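Local coordinates for dihydroorotase (Campylobacter jejuni subsp. jejuni, PDB 3PNU), which probably catalyses the reversible, zinc-dependent cyclisation of N-carbamoyl-L-aspartate to dihydroorotate in the de novo pathway to UMP, at residues A[219-224]-A[234-239]. Sequence-based numbering, arbitrary orientation.
Sequences DDVIGG and PIAKRY
In Asp-219 and Tyr-239 alike CG lies anti to the carbonyl carbon (chi1 -77° and -65°), a torsion that helps bring together the carboxylate from helix 218-223 and the phenol from the first turn of helix 239-250. The two side chains cross at about a right angle. Tyr-239 OH donates to Asp-219 OD2, which lies at the ring edge, near the ring plane, while the carboxylate as a whole is turned 65° from that plane. The modelled separation of 2.3 Å between OH and OD2 is very short, and since Tyr-239 has a second conformer the exact length is doubtful. The other oxygen, Asp-219 OD1, accepts a hydrogen bond from Val-162 N of the second subunit, whose Phe-161 packs on both Asp-219 and Tyr-239. The pair illustrates how one carboxylate can serve partners within and between subunits.

Farther along, the contact becomes apolar. The two methyls of Val-221 diverge to separate partners: CG1 approaches Ile-235 CD1 at 4.4 Å, and CG2 approaches Ala-236 CB at 4.4 Å. In this TIM-barrel amidohydrolase the short helix follows barrel strand 205-209, and the irregular segment 234-239 runs from Pro-234, which touches the zinc ligand His-189, to Tyr-239, which opens the next barrel helix. The Ile-235 side chain is about 12 Å from a zinc ion. Lys-237 leaves the backbone on the side away from helix 218-223, and its extended chain runs back alongside the segment. Its NZ donates to Ile-235 O at 2.7 Å, approaching one lone pair of that oxygen within the carbonyl plane, with Thr-191 OG1 as a further partner. Arg-238, at the N-cap position of helix 239-250, reaches instead to Asp-164 of the second subunit in a salt bridge.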
ATOM      1  N   ASP A 219       1.943   1.410   7.638  1.00 33.33           N
ATOM      2  CA  ASP A 219       2.118   0.067   8.226  1.00 34.78           C
ATOM      3  C   ASP A 219       0.789  -0.659   8.502  1.00 35.23           C
ATOM      4  O   ASP A 219       0.713  -1.874   8.338  1.00 36.19           O
ATOM      5  CB  ASP A 219       2.956   0.129   9.509  1.00 35.35           C
ATOM      6  CG  ASP A 219       4.441   0.301   9.245  1.00 36.30           C
ATOM      7  OD1 ASP A 219       4.888   0.094   8.102  1.00 38.37           O
ATOM      8  OD2 ASP A 219       5.175   0.627  10.192  1.00 44.85           O
ATOM      9  N   ASP A 220      -0.247   0.080   8.890  1.00 35.15           N
ATOM     10  CA  ASP A 220      -1.559  -0.502   9.172  1.00 36.06           C
ATOM     11  C   ASP A 220      -2.217  -0.937   7.905  1.00 37.02           C
ATOM     12  O   ASP A 220      -2.998  -1.882   7.905  1.00 39.03           O
ATOM     13  CB  ASP A 220      -2.457   0.516   9.883  1.00 36.64           C
ATOM     14  CG  ASP A 220      -1.896   0.939  11.218  1.00 37.85           C
ATOM     15  OD1 ASP A 220      -1.642   0.051  12.048  1.00 39.44           O
ATOM     16  OD2 ASP A 220      -1.707   2.149  11.451  1.00 39.78           O
ATOM     17  N   VAL A 221      -1.901  -0.253   6.810  1.00 36.63           N
ATOM     18  CA  VAL A 221      -2.495  -0.571   5.533  1.00 35.87           C
ATOM     19  C   VAL A 221      -1.776  -1.713   4.814  1.00 37.13           C
ATOM     20  O   VAL A 221      -2.431  -2.556   4.210  1.00 39.78           O
ATOM     21  CB  VAL A 221      -2.519   0.668   4.589  1.00 36.27           C
ATOM     22  CG1 VAL A 221      -3.243   0.333   3.284  1.00 34.82           C
ATOM     23  CG2 VAL A 221      -3.194   1.843   5.251  1.00 35.36           C
ATOM     24  N   ILE A 222      -0.445  -1.739   4.840  1.00 37.37           N
ATOM     25  CA  ILE A 222       0.294  -2.793   4.132  1.00 37.01           C
ATOM     26  C   ILE A 222       1.505  -3.366   4.852  1.00 37.79           C
ATOM     27  O   ILE A 222       2.251  -4.106   4.258  1.00 38.33           O
ATOM     28  CB  ILE A 222       0.774  -2.348   2.715  1.00 36.45           C
ATOM     29  CG1 ILE A 222       1.686  -1.129   2.802  1.00 36.06           C
ATOM     30  CG2 ILE A 222      -0.394  -2.089   1.781  1.00 34.72           C
ATOM     31  CD1 ILE A 222       2.212  -0.681   1.490  1.00 30.52           C
ATOM     32  N   GLY A 223       1.693  -3.051   6.123  1.00 39.76           N
ATOM     33  CA  GLY A 223       2.840  -3.565   6.874  1.00 40.53           C
ATOM     34  C   GLY A 223       2.736  -5.051   7.156  1.00 42.86           C
ATOM     35  O   GLY A 223       3.722  -5.769   7.063  1.00 44.03           O
ATOM     36  N   GLY A 224       1.547  -5.507   7.532  1.00 43.99           N
ATOM     37  CA  GLY A 224       1.308  -6.930   7.805  1.00 44.79           C
ATOM     38  C   GLY A 224       0.489  -7.474   6.664  1.00 45.69           C
ATOM     39  O   GLY A 224       1.015  -7.747   5.594  1.00 46.38           O
ATOM     40  N   PRO A 234      -5.768  10.775   0.622  1.00 37.81           N
ATOM     41  CA  PRO A 234      -4.363  10.431   0.464  1.00 35.74           C
ATOM     42  C   PRO A 234      -3.990   9.298   1.387  1.00 34.92           C
ATOM     43  O   PRO A 234      -4.467   9.216   2.515  1.00 35.41           O
ATOM     44  CB  PRO A 234      -3.639  11.716   0.872  1.00 36.30           C
ATOM     45  CG  PRO A 234      -4.699  12.785   0.828  1.00 34.56           C
ATOM     46  CD  PRO A 234      -5.923  12.103   1.233  1.00 36.68           C
ATOM     47  N   ILE A 235      -3.136   8.424   0.893  1.00 34.68           N
ATOM     48  CA  ILE A 235      -2.685   7.266   1.626  1.00 32.80           C
ATOM     49  C   ILE A 235      -2.109   7.637   2.989  1.00 31.27           C
ATOM     50  O   ILE A 235      -1.490   8.689   3.147  1.00 30.54           O
ATOM     51  CB  ILE A 235      -1.596   6.522   0.782  1.00 33.81           C
ATOM     52  CG1 ILE A 235      -1.305   5.150   1.362  1.00 36.13           C
ATOM     53  CG2 ILE A 235      -0.296   7.370   0.619  1.00 31.85           C
ATOM     54  CD1 ILE A 235      -2.502   4.231   1.296  1.00 34.61           C
ATOM     55  N   ALA A 236      -2.317   6.785   3.981  1.00 29.87           N
ATOM     56  CA  ALA A 236      -1.720   7.015   5.292  1.00 30.53           C
ATOM     57  C   ALA A 236      -0.201   6.943   5.084  1.00 31.35           C
ATOM     58  O   ALA A 236       0.291   6.102   4.334  1.00 31.79           O
ATOM     59  CB  ALA A 236      -2.173   5.988   6.294  1.00 29.52           C
ATOM     60  N   LYS A 237       0.544   7.792   5.769  1.00 31.95           N
ATOM     61  CA  LYS A 237       1.988   7.870   5.545  1.00 32.45           C
ATOM     62  C   LYS A 237       2.854   7.434   6.731  1.00 35.04           C
ATOM     63  O   LYS A 237       2.608   6.375   7.301  1.00 38.05           O
ATOM     64  CB  LYS A 237       2.322   9.280   5.002  1.00 31.37           C
ATOM     65  CG  LYS A 237       1.594   9.510   3.637  1.00 31.32           C
ATOM     66  CD  LYS A 237       1.744  10.839   3.062  1.00 29.15           C
ATOM     67  CE  LYS A 237       1.001  10.947   1.746  1.00 29.35           C
ATOM     68  NZ  LYS A 237      -0.451  10.788   1.869  1.00 32.77           N
ATOM     69  N   ARG A 238       3.857   8.226   7.097  1.00 35.67           N
ATOM     70  CA  ARG A 238       4.790   7.837   8.132  1.00 36.82           C
ATOM     71  C   ARG A 238       4.436   8.240   9.544  1.00 38.11           C
ATOM     72  O   ARG A 238       3.555   9.079   9.784  1.00 38.88           O
ATOM     73  CB  ARG A 238       6.175   8.413   7.802  1.00 37.64           C
ATOM     74  CG  ARG A 238       6.787   7.836   6.549  1.00 38.19           C
ATOM     75  CD  ARG A 238       8.105   8.498   6.192  1.00 40.15           C
ATOM     76  NE  ARG A 238       8.713   7.787   5.070  1.00 40.79           N
ATOM     77  CZ  ARG A 238       9.583   6.788   5.181  1.00 44.56           C
ATOM     78  NH1 ARG A 238       9.995   6.368   6.377  1.00 41.97           N
ATOM     79  NH2 ARG A 238      10.055   6.204   4.080  1.00 46.03           N
ATOM     80  N   TYR A 239       5.141   7.633  10.485  0.50 37.92           N
ATOM     81  CA  TYR A 239       4.935   7.896  11.889  0.50 38.29           C
ATOM     82  C   TYR A 239       5.071   9.383  12.240  0.50 38.90           C
ATOM     83  O   TYR A 239       4.262   9.913  12.986  0.50 39.00           O
ATOM     84  CB  TYR A 239       5.895   7.038  12.714  0.50 38.73           C
ATOM     85  CG  TYR A 239       5.637   5.542  12.596  0.50 36.82           C
ATOM     86  CD1 TYR A 239       4.724   4.917  13.429  0.50 35.25           C
ATOM     87  CD2 TYR A 239       6.309   4.759  11.655  0.50 38.51           C
ATOM     88  CE1 TYR A 239       4.476   3.557  13.338  0.50 35.45           C
ATOM     89  CE2 TYR A 239       6.062   3.389  11.554  0.50 38.40           C
ATOM     90  CZ  TYR A 239       5.143   2.804  12.406  0.50 37.44           C
ATOM     91  OH  TYR A 239       4.881   1.456  12.342  0.50 43.64           O
TER